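Local atomic coordinates of hypothetical protein Atu0120 (Agrobacterium tumefaciens, PDB entry 2I6H), a protein that is of unknown function, belongs to the bacterial DUF924 family and folds as an all-helical chain that pairs with a second copy of itself. Residues 143-149 with 173-179; 33-38 with 56-61; 148-152 with 166-170. All blocks are in the same frame, centred on the assembly; numbering follows the deposited sequence.

Contacts 1 and 3 share one element pair, helix 145-155 against helix 160-176, with centres about 8 Å apart and Q148 and Q149 common to both. Contact 2 joins helix 29-41 to helix 51-69 on the opposite side of the chain's centre, its own centre about 30 Å from that of contact 1. It is the buried one of the three, built on an aromatic cluster with a water-bridged polar margin. The other two are partly buried and more polar: contact 1, at the open end of the helical hairpin, uses a carboxylate to hold a backbone N-H, whereas contact 3, farther along the same helices, packs a cysteine beside a glutamate-arginine pair.

Contact 1. Residues 143-149 with 173-179; sequences EDIAAQQ and VERFGRF
E143 turns its CG anti to the carbonyl carbon (chi1 -65°) and runs on extended (chi2 -176°), which carries its carboxylate past CB of R178 to the backbone of F179, at the open end of the hairpin made by helices 145-155 and 160-176. There OE2 of E143 accepts from F179 N at 2.7 Å along a nearly straight line (174°), the N-H arriving from above the carboxylate plane. OE1 is taken by a salt bridge to R188, so both oxygens are held, while the R178 guanidinium pairs with E194. G177, with positive phi, ends helix 160-176 just before this bond, and a water donates to its O. Between the helices V173 is the apolar wedge: CG1 lies 4.1 Å from CG1 of I145, while CB sits 3.8 Å from CG of Q148. The chain of Q148 bends at chi2, and its NE2 is hydrogen-bonded to the carbonyl oxygens of A142 and S140. In the conformers described, D144 N-caps helix 145-155, its OD2 accepting from A147 N, and, one turn after I145, Q149 NE2 donates to E174 OE2 at 2.9 Å, nearly along the C-O axis and in the amide plane, E174 OE1 bridging to R170.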
loop_
_atom_site.group_PDB
_atom_site.type_symbol
_atom_site.label_atom_id
_atom_site.label_comp_id
_atom_site.label_asym_id
_atom_site.label_seq_id
_atom_site.Cartn_x
_atom_site.Cartn_y
_atom_site.Cartn_z
ATOM N N GLU A 143 3.587 20.203 0.036
ATOM C CA GLU A 143 4.585 20.498 1.067
ATOM C C GLU A 143 4.012 21.510 2.059
ATOM O O GLU A 143 4.438 22.652 2.086
ATOM C CB GLU A 143 5.877 20.999 0.413
ATOM C CG GLU A 143 6.527 19.936 -0.438
ATOM C CD GLU A 143 7.879 20.356 -1.033
ATOM O OE1 GLU A 143 8.047 21.533 -1.481
ATOM O OE2 GLU A 143 8.776 19.491 -1.068
ATOM N N ASP A 144 3.004 21.089 2.820
ATOM C CA ASP A 144 2.433 21.916 3.883
ATOM C C ASP A 144 1.662 21.045 4.832
ATOM O O ASP A 144 1.031 20.059 4.496
ATOM C CB ASP A 144 1.563 23.089 3.414
ATOM C CG ASP A 144 0.259 22.641 2.795
ATOM O OD1 ASP A 144 0.292 22.268 1.608
ATOM O OD2 ASP A 144 -0.792 22.676 3.483
ATOM N N ILE A 145 1.841 21.402 6.097
ATOM C CA ILE A 145 1.367 20.596 7.203
ATOM C C ILE A 145 -0.132 20.444 7.226
ATOM O O ILE A 145 -0.629 19.348 7.484
ATOM C CB ILE A 145 1.965 21.161 8.528
ATOM C CG1 ILE A 145 3.493 21.041 8.435
ATOM C CG2 ILE A 145 1.371 20.500 9.747
ATOM C CD1 ILE A 145 4.260 22.046 9.281
ATOM N N ALA A 146 -0.869 21.525 6.928
ATOM C CA ALA A 146 -2.345 21.444 6.934
ATOM C C ALA A 146 -2.803 20.368 5.943
ATOM O O ALA A 146 -3.643 19.531 6.286
ATOM C CB ALA A 146 -2.962 22.777 6.539
ATOM N N ALA A 147 -2.244 20.410 4.725
ATOM C CA ALA A 147 -2.586 19.430 3.687
ATOM C C ALA A 147 -2.287 18.016 4.150
ATOM O O ALA A 147 -3.088 17.095 3.959
ATOM C CB ALA A 147 -1.813 19.729 2.429
ATOM N N GLN A 148 -1.143 17.829 4.788
ATOM C CA GLN A 148 -0.779 16.478 5.250
ATOM C C GLN A 148 -1.735 15.932 6.299
ATOM O O GLN A 148 -2.085 14.754 6.275
ATOM C CB GLN A 148 0.642 16.486 5.795
ATOM C CG GLN A 148 1.709 16.737 4.704
ATOM C CD GLN A 148 1.764 15.630 3.664
ATOM O OE1 GLN A 148 1.530 14.461 3.963
ATOM N NE2 GLN A 148 2.091 15.997 2.439
ATOM N N GLN A 149 -2.114 16.784 7.253
ATOM C CA GLN A 149 -3.037 16.369 8.304
ATOM C C GLN A 149 -4.377 16.050 7.684
ATOM O O GLN A 149 -5.014 15.066 8.070
ATOM C CB GLN A 149 -3.129 17.460 9.366
ATOM C CG GLN A 149 -1.759 17.624 10.004
ATOM C CD GLN A 149 -1.846 18.308 11.306
ATOM O OE1 GLN A 149 -2.884 18.899 11.636
ATOM N NE2 GLN A 149 -0.751 18.273 12.063
ATOM N N VAL A 173 7.080 15.700 5.825
ATOM C CA VAL A 173 6.739 17.114 5.827
ATOM C C VAL A 173 6.780 17.708 7.243
ATOM O O VAL A 173 7.244 18.842 7.426
ATOM C CB VAL A 173 5.400 17.377 5.112
ATOM C CG1 VAL A 173 4.940 18.844 5.248
ATOM C CG2 VAL A 173 5.549 17.043 3.615
ATOM N N GLU A 174 6.312 16.980 8.252
ATOM C CA GLU A 174 6.351 17.540 9.602
ATOM C C GLU A 174 7.806 17.653 10.088
ATOM O O GLU A 174 8.135 18.525 10.878
ATOM C CB GLU A 174 5.394 16.796 10.550
ATOM C CG GLU A 174 3.916 17.168 10.282
ATOM C CD GLU A 174 2.935 16.479 11.221
ATOM O OE1 GLU A 174 3.229 15.362 11.679
ATOM O OE2 GLU A 174 1.846 17.030 11.489
ATOM N N ARG A 175 8.689 16.814 9.538
ATOM C CA ARG A 175 10.092 16.810 9.919
ATOM C C ARG A 175 10.908 17.889 9.187
ATOM O O ARG A 175 11.715 18.579 9.809
ATOM C CB ARG A 175 10.680 15.419 9.700
ATOM C CG ARG A 175 12.156 15.302 9.963
ATOM C CD ARG A 175 12.527 13.843 10.236
ATOM N NE ARG A 175 13.975 13.683 10.303
ATOM C CZ ARG A 175 14.644 12.599 9.903
ATOM N NH1 ARG A 175 13.996 11.542 9.388
ATOM N NH2 ARG A 175 15.970 12.580 10.016
ATOM N N PHE A 176 10.661 18.071 7.897
ATOM C CA PHE A 176 11.489 18.960 7.070
ATOM C C PHE A 176 10.778 20.185 6.527
ATOM O O PHE A 176 11.440 21.114 5.983
ATOM C CB PHE A 176 12.095 18.161 5.902
ATOM C CG PHE A 176 12.980 17.051 6.351
ATOM C CD1 PHE A 176 14.142 17.331 7.096
ATOM C CD2 PHE A 176 12.660 15.715 6.059
ATOM C CE1 PHE A 176 14.983 16.296 7.538
ATOM C CE2 PHE A 176 13.501 14.669 6.490
ATOM C CZ PHE A 176 14.664 14.965 7.229
ATOM N N GLY A 177 9.449 20.176 6.587
ATOM C CA GLY A 177 8.624 21.191 5.921
ATOM C C GLY A 177 8.490 21.028 4.394
ATOM O O GLY A 177 7.811 21.819 3.728
ATOM N N ARG A 178 9.064 19.954 3.860
ATOM C CA ARG A 178 9.096 19.692 2.415
ATOM C C ARG A 178 9.641 18.281 2.166
ATOM O O ARG A 178 10.089 17.598 3.106
ATOM C CB ARG A 178 10.006 20.737 1.734
ATOM C CG ARG A 178 11.469 20.637 2.164
ATOM C CD ARG A 178 12.283 21.862 1.677
ATOM N NE ARG A 178 13.713 21.715 1.970
ATOM C CZ ARG A 178 14.631 22.620 1.600
ATOM N NH1 ARG A 178 14.271 23.730 0.960
ATOM N NH2 ARG A 178 15.905 22.406 1.850
ATOM N N PHE A 179 9.638 17.858 0.898
ATOM C CA PHE A 179 10.176 16.557 0.515
ATOM C C PHE A 179 11.586 16.764 0.018
ATOM O O PHE A 179 11.783 17.307 -1.087
ATOM C CB PHE A 179 9.311 15.933 -0.583
ATOM C CG PHE A 179 7.951 15.538 -0.096
ATOM C CD1 PHE A 179 7.787 14.425 0.738
ATOM C CD2 PHE A 179 6.836 16.283 -0.469
ATOM C CE1 PHE A 179 6.483 14.075 1.204
ATOM C CE2 PHE A 179 5.550 15.944 -0.025
ATOM C CZ PHE A 179 5.373 14.848 0.803
HETATM O O HOH W 1 6.271 23.622 4.729
#

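Contact 2. Residues 33-38 with 56-61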
loop_
_atom_site.group_PDB
_atom_site.type_symbol
_atom_site.label_atom_id
_atom_site.label_comp_id
_atom_site.label_asym_id
_atom_site.label_seq_id
_atom_site.Cartn_x
_atom_site.Cartn_y
_atom_site.Cartn_z
ATOM N N ASP A 33 -13.660 8.864 -20.844
ATOM C CA ASP A 33 -12.516 8.114 -21.420
ATOM C C ASP A 33 -11.360 8.007 -20.446
ATOM O O ASP A 33 -10.723 6.953 -20.377
ATOM C CB ASP A 33 -11.992 8.763 -22.725
ATOM C CG ASP A 33 -12.967 8.639 -23.902
ATOM O OD1 ASP A 33 -13.947 7.873 -23.803
ATOM O OD2 ASP A 33 -12.722 9.327 -24.936
ATOM N N ILE A 34 -11.023 9.108 -19.747
ATOM C CA ILE A 34 -9.869 9.106 -18.831
ATOM C C ILE A 34 -10.161 8.108 -17.707
ATOM O O ILE A 34 -9.313 7.261 -17.349
ATOM C CB ILE A 34 -9.583 10.541 -18.292
ATOM C CG1 ILE A 34 -9.007 11.398 -19.440
ATOM C CG2 ILE A 34 -8.684 10.497 -17.058
ATOM C CD1 ILE A 34 -9.143 12.922 -19.176
ATOM N N VAL A 35 -11.367 8.212 -17.154
ATOM C CA VAL A 35 -11.747 7.356 -16.035
ATOM C C VAL A 35 -11.775 5.883 -16.476
ATOM O O VAL A 35 -11.210 5.012 -15.786
ATOM C CB VAL A 35 -13.081 7.811 -15.380
ATOM C CG1 VAL A 35 -13.517 6.779 -14.285
ATOM C CG2 VAL A 35 -12.903 9.238 -14.741
ATOM N N ASP A 36 -12.378 5.617 -17.637
ATOM C CA ASP A 36 -12.392 4.245 -18.217
ATOM C C ASP A 36 -10.964 3.676 -18.381
ATOM O O ASP A 36 -10.686 2.527 -18.059
ATOM C CB ASP A 36 -13.078 4.270 -19.579
ATOM C CG ASP A 36 -14.584 4.292 -19.479
ATOM O OD1 ASP A 36 -15.115 4.173 -18.348
ATOM O OD2 ASP A 36 -15.224 4.424 -20.538
ATOM N N PHE A 37 -10.081 4.487 -18.946
ATOM C CA PHE A 37 -8.668 4.116 -19.096
ATOM C C PHE A 37 -8.039 3.740 -17.723
ATOM O O PHE A 37 -7.343 2.730 -17.596
ATOM C CB PHE A 37 -7.923 5.301 -19.717
ATOM C CG PHE A 37 -6.406 5.202 -19.626
ATOM C CD1 PHE A 37 -5.659 4.583 -20.630
ATOM C CD2 PHE A 37 -5.723 5.770 -18.546
ATOM C CE1 PHE A 37 -4.248 4.513 -20.532
ATOM C CE2 PHE A 37 -4.309 5.689 -18.445
ATOM C CZ PHE A 37 -3.591 5.069 -19.435
ATOM N N TRP A 38 -8.273 4.583 -16.724
ATOM C CA TRP A 38 -7.729 4.347 -15.373
ATOM C C TRP A 38 -8.275 3.029 -14.779
ATOM O O TRP A 38 -7.495 2.201 -14.212
ATOM C CB TRP A 38 -8.052 5.529 -14.482
ATOM C CG TRP A 38 -7.106 5.652 -13.241
ATOM C CD1 TRP A 38 -7.438 5.449 -11.931
ATOM C CD2 TRP A 38 -5.711 5.974 -13.254
ATOM N NE1 TRP A 38 -6.343 5.635 -11.117
ATOM C CE2 TRP A 38 -5.269 5.971 -11.898
ATOM C CE3 TRP A 38 -4.792 6.283 -14.277
ATOM C CZ2 TRP A 38 -3.946 6.238 -11.538
ATOM C CZ3 TRP A 38 -3.470 6.576 -13.915
ATOM C CH2 TRP A 38 -3.065 6.556 -12.554
ATOM N N HIS A 56 1.782 4.970 -22.589
ATOM C CA HIS A 56 0.420 4.825 -22.969
ATOM C C HIS A 56 -0.445 6.015 -22.461
ATOM O O HIS A 56 -1.262 6.586 -23.206
ATOM C CB HIS A 56 -0.051 3.463 -22.410
ATOM C CG HIS A 56 -1.430 3.070 -22.817
ATOM N ND1 HIS A 56 -2.083 1.994 -22.255
ATOM C CD2 HIS A 56 -2.282 3.595 -23.739
ATOM C CE1 HIS A 56 -3.277 1.869 -22.814
ATOM N NE2 HIS A 56 -3.427 2.835 -23.708
ATOM N N PHE A 57 -0.270 6.354 -21.190
ATOM C CA PHE A 57 -1.012 7.447 -20.540
ATOM C C PHE A 57 -0.690 8.738 -21.311
ATOM O O PHE A 57 -1.571 9.520 -21.651
ATOM C CB PHE A 57 -0.531 7.503 -19.090
ATOM C CG PHE A 57 -1.426 8.252 -18.139
ATOM C CD1 PHE A 57 -2.650 8.811 -18.542
ATOM C CD2 PHE A 57 -1.018 8.389 -16.797
ATOM C CE1 PHE A 57 -3.457 9.523 -17.624
ATOM C CE2 PHE A 57 -1.813 9.077 -15.891
ATOM C CZ PHE A 57 -3.034 9.652 -16.310
ATOM N N HIS A 58 0.577 8.935 -21.626
ATOM C CA HIS A 58 0.980 10.140 -22.368
ATOM C C HIS A 58 0.372 10.198 -23.795
ATOM O O HIS A 58 -0.141 11.257 -24.221
ATOM C CB HIS A 58 2.507 10.207 -22.440
ATOM C CG HIS A 58 3.021 11.458 -23.073
ATOM N ND1 HIS A 58 3.123 11.607 -24.439
ATOM C CD2 HIS A 58 3.432 12.634 -22.526
ATOM C CE1 HIS A 58 3.607 12.812 -24.709
ATOM N NE2 HIS A 58 3.795 13.455 -23.564
ATOM N N ASP A 59 0.433 9.071 -24.520
ATOM C CA ASP A 59 -0.154 8.993 -25.857
ATOM C C ASP A 59 -1.635 9.382 -25.853
ATOM O O ASP A 59 -2.087 10.139 -26.732
ATOM C CB ASP A 59 0.048 7.594 -26.458
ATOM C CG ASP A 59 -0.510 7.462 -27.881
ATOM O OD1 ASP A 59 -0.308 8.365 -28.718
ATOM O OD2 ASP A 59 -1.130 6.416 -28.178
ATOM N N ARG A 60 -2.385 8.880 -24.883
ATOM C CA ARG A 60 -3.832 9.161 -24.778
ATOM C C ARG A 60 -4.123 10.622 -24.354
ATOM O O ARG A 60 -4.954 11.293 -24.984
ATOM C CB ARG A 60 -4.502 8.201 -23.775
ATOM C CG ARG A 60 -4.587 6.718 -24.230
ATOM C CD ARG A 60 -5.586 6.422 -25.343
ATOM N NE ARG A 60 -6.912 7.020 -25.201
ATOM C CZ ARG A 60 -7.980 6.476 -24.610
ATOM N NH1 ARG A 60 -7.935 5.276 -24.035
ATOM N NH2 ARG A 60 -9.131 7.154 -24.605
ATOM N N PHE A 61 -3.478 11.070 -23.280
ATOM C CA PHE A 61 -4.008 12.189 -22.494
ATOM C C PHE A 61 -3.087 13.384 -22.280
ATOM O O PHE A 61 -3.404 14.262 -21.474
ATOM C CB PHE A 61 -4.654 11.677 -21.185
ATOM C CG PHE A 61 -5.764 10.685 -21.420
ATOM C CD1 PHE A 61 -6.824 10.996 -22.299
ATOM C CD2 PHE A 61 -5.750 9.437 -20.782
ATOM C CE1 PHE A 61 -7.862 10.065 -22.565
ATOM C CE2 PHE A 61 -6.765 8.502 -21.004
ATOM C CZ PHE A 61 -7.837 8.814 -21.906
HETATM O O HOH W 2 -10.642 5.115 -22.407
HETATM O O HOH W 3 -10.001 9.718 -25.709
#
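An aromatic cluster of F37, W38, H56, F57 and F61 fills the antiparallel pairing of helices 29-41 and 51-69, whose axes here run 11.5 Å apart at 165°. F37 is the knob, set in a hole formed by H56, F57, R60 and F61. Its CG stands anti to the backbone N (chi1 166°), and the ring enters the hole between H56 and F57 on one side and R60 and F61, one turn on, on the other. Two T-shaped pairs hold it. The edge of F37 meets the face of H56, with CE1 of F37 3.6 Å above the centre of the imidazole, and F61 in turn presents its edge to a face of F37, CE2 of F61 lying 3.6 Å from CG of F37. The F57 ring is nearly parallel to F37 but slid aside, CD1 of F57 coming within 3.5 Å of CE2 of F37. The F61 ring is itself sandwiched: CG1 of I34 makes a CH-pi contact over one face, 3.5 Å from the ring centroid, and CB of R60 covers the opposite face. At the polar margin R60 bends back at chi2 and chi3, and two waters in its guanidinium plane connect it to D33: one accepts from NH1 and donates to D33 O, the other accepts from NH2 and donates to D33 OD2. Deeper in, CZ3 of W38 touches CE2 of F57 at 3.6 Å. W38 also stacks on W46 and meets F134 edge-to-face, while I34, W38 and F57 pack against helix 80-97 through L89, L88 and F93.

Contact 3. Residues 148-152 with 166-170; sequences QQRAC and AEEHR
A166 of helix 160-176 faces C152 of helix 145-155; the two helices form an antiparallel hairpin, their axes here 8.9 Å apart at 165°. The methyl CB of A166 rests 4.0 Å from SG of C152, and its carbonyl O and OE1 of Q148 both accept from one water, a bridge between the two helices; NE2 of Q148 is hydrogen-bonded to the carbonyl of A142, outside the segments. E167 comes next: its chain bends at chi2, bringing the carboxylate alongside the cysteine, CD of E167 being 3.4 Å from SG of C152. Its side chain lies about 5 Å from a bound calcium ion and packs against D44 of the second subunit, so this edge of the hairpin lies at the dimer contact. Of the H169 side chain, CB is what comes near, 3.4 Å from OE1 of Q148; its ring leads away, and ND1 is hydrogen-bonded to the carbonyl O of H165 one turn earlier. R170 closes the segment. With CG anti to the backbone N (chi1 178°) it lays CG 3.8 Å from CB of Q148; the bend at chi3 (72°) then swings the guanidinium back to E167, gripping OE1 side-on, on its syn side, with NE and NH2 in a salt bridge; NH1 pairs with E174. The sulfur of C152 sits at the edge of the guanidinium plane, SG lying 3.5 Å from NE of R170.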
loop_
_atom_site.group_PDB
_atom_site.type_symbol
_atom_site.label_atom_id
_atom_site.label_comp_id
_atom_site.label_asym_id
_atom_site.label_seq_id
_atom_site.Cartn_x
_atom_site.Cartn_y
_atom_site.Cartn_z
ATOM N N GLN A 148 -1.143 17.829 4.788
ATOM C CA GLN A 148 -0.779 16.478 5.250
ATOM C C GLN A 148 -1.735 15.932 6.299
ATOM O O GLN A 148 -2.085 14.754 6.275
ATOM C CB GLN A 148 0.642 16.486 5.795
ATOM C CG GLN A 148 1.709 16.737 4.704
ATOM C CD GLN A 148 1.764 15.630 3.664
ATOM O OE1 GLN A 148 1.530 14.461 3.963
ATOM N NE2 GLN A 148 2.091 15.997 2.439
ATOM N N GLN A 149 -2.114 16.784 7.253
ATOM C CA GLN A 149 -3.037 16.369 8.304
ATOM C C GLN A 149 -4.377 16.050 7.684
ATOM O O GLN A 149 -5.014 15.066 8.070
ATOM C CB GLN A 149 -3.129 17.460 9.366
ATOM C CG GLN A 149 -1.759 17.624 10.004
ATOM C CD GLN A 149 -1.846 18.308 11.306
ATOM O OE1 GLN A 149 -2.884 18.899 11.636
ATOM N NE2 GLN A 149 -0.751 18.273 12.063
ATOM N N ARG A 150 -4.783 16.859 6.711
ATOM C CA ARG A 150 -6.012 16.593 5.978
ATOM C C ARG A 150 -5.953 15.252 5.233
ATOM O O ARG A 150 -6.922 14.476 5.283
ATOM C CB ARG A 150 -6.312 17.714 5.000
ATOM C CG ARG A 150 -7.693 17.612 4.415
ATOM C CD ARG A 150 -7.985 18.781 3.483
ATOM N NE ARG A 150 -9.393 18.726 3.096
ATOM C CZ ARG A 150 -9.956 19.565 2.242
ATOM N NH1 ARG A 150 -9.237 20.516 1.679
ATOM N NH2 ARG A 150 -11.255 19.453 1.970
ATOM N N ALA A 151 -4.814 14.966 4.590
ATOM C CA ALA A 151 -4.621 13.666 3.925
ATOM C C ALA A 151 -4.792 12.501 4.890
ATOM O O ALA A 151 -5.465 11.516 4.549
ATOM C CB ALA A 151 -3.211 13.578 3.277
ATOM N N CYS A 152 -4.184 12.597 6.075
ATOM C CA CYS A 152 -4.302 11.495 7.046
ATOM C C CYS A 152 -5.774 11.305 7.501
ATOM O O CYS A 152 -6.264 10.168 7.595
ATOM C CB CYS A 152 -3.317 11.675 8.213
ATOM S SG CYS A 152 -1.595 11.547 7.652
ATOM N N ALA A 166 -0.355 7.726 3.651
ATOM C CA ALA A 166 -0.628 9.130 4.054
ATOM C C ALA A 166 0.259 9.543 5.247
ATOM O O ALA A 166 0.773 10.669 5.300
ATOM C CB ALA A 166 -2.119 9.304 4.397
ATOM N N GLU A 167 0.459 8.620 6.182
ATOM C CA GLU A 167 1.262 8.889 7.370
ATOM C C GLU A 167 2.743 8.984 7.029
ATOM O O GLU A 167 3.444 9.829 7.595
ATOM C CB GLU A 167 1.021 7.833 8.458
ATOM C CG GLU A 167 -0.360 7.905 9.086
ATOM C CD GLU A 167 -0.628 9.168 9.945
ATOM O OE1 GLU A 167 0.300 9.971 10.228
ATOM O OE2 GLU A 167 -1.807 9.352 10.326
ATOM N N GLU A 168 3.196 8.153 6.081
ATOM C CA GLU A 168 4.580 8.208 5.559
ATOM C C GLU A 168 4.898 9.603 5.010
ATOM O O GLU A 168 5.972 10.184 5.284
ATOM C CB GLU A 168 4.751 7.212 4.413
ATOM C CG GLU A 168 4.782 5.737 4.832
ATOM C CD GLU A 168 6.066 5.368 5.544
ATOM O OE1 GLU A 168 7.126 5.255 4.878
ATOM O OE2 GLU A 168 6.011 5.190 6.768
ATOM N N HIS A 169 3.965 10.141 4.222
ATOM C CA HIS A 169 4.168 11.453 3.640
ATOM C C HIS A 169 4.147 12.520 4.731
ATOM O O HIS A 169 5.000 13.418 4.710
ATOM C CB HIS A 169 3.092 11.756 2.575
ATOM C CG HIS A 169 3.302 11.032 1.266
ATOM N ND1 HIS A 169 3.007 9.692 1.085
ATOM C CD2 HIS A 169 3.750 11.483 0.068
ATOM C CE1 HIS A 169 3.266 9.353 -0.168
ATOM N NE2 HIS A 169 3.713 10.425 -0.808
ATOM N N ARG A 170 3.180 12.443 5.652
ATOM C CA ARG A 170 3.045 13.473 6.716
ATOM C C ARG A 170 4.306 13.550 7.569
ATOM O O ARG A 170 4.749 14.643 7.918
ATOM C CB ARG A 170 1.818 13.229 7.584
ATOM C CG ARG A 170 1.676 14.252 8.739
ATOM C CD ARG A 170 0.342 14.159 9.456
ATOM N NE ARG A 170 0.210 12.958 10.284
ATOM C CZ ARG A 170 0.561 12.896 11.562
ATOM N NH1 ARG A 170 1.104 13.962 12.176
ATOM N NH2 ARG A 170 0.373 11.762 12.234
HETATM O O HOH W 4 -0.203 12.418 3.579
#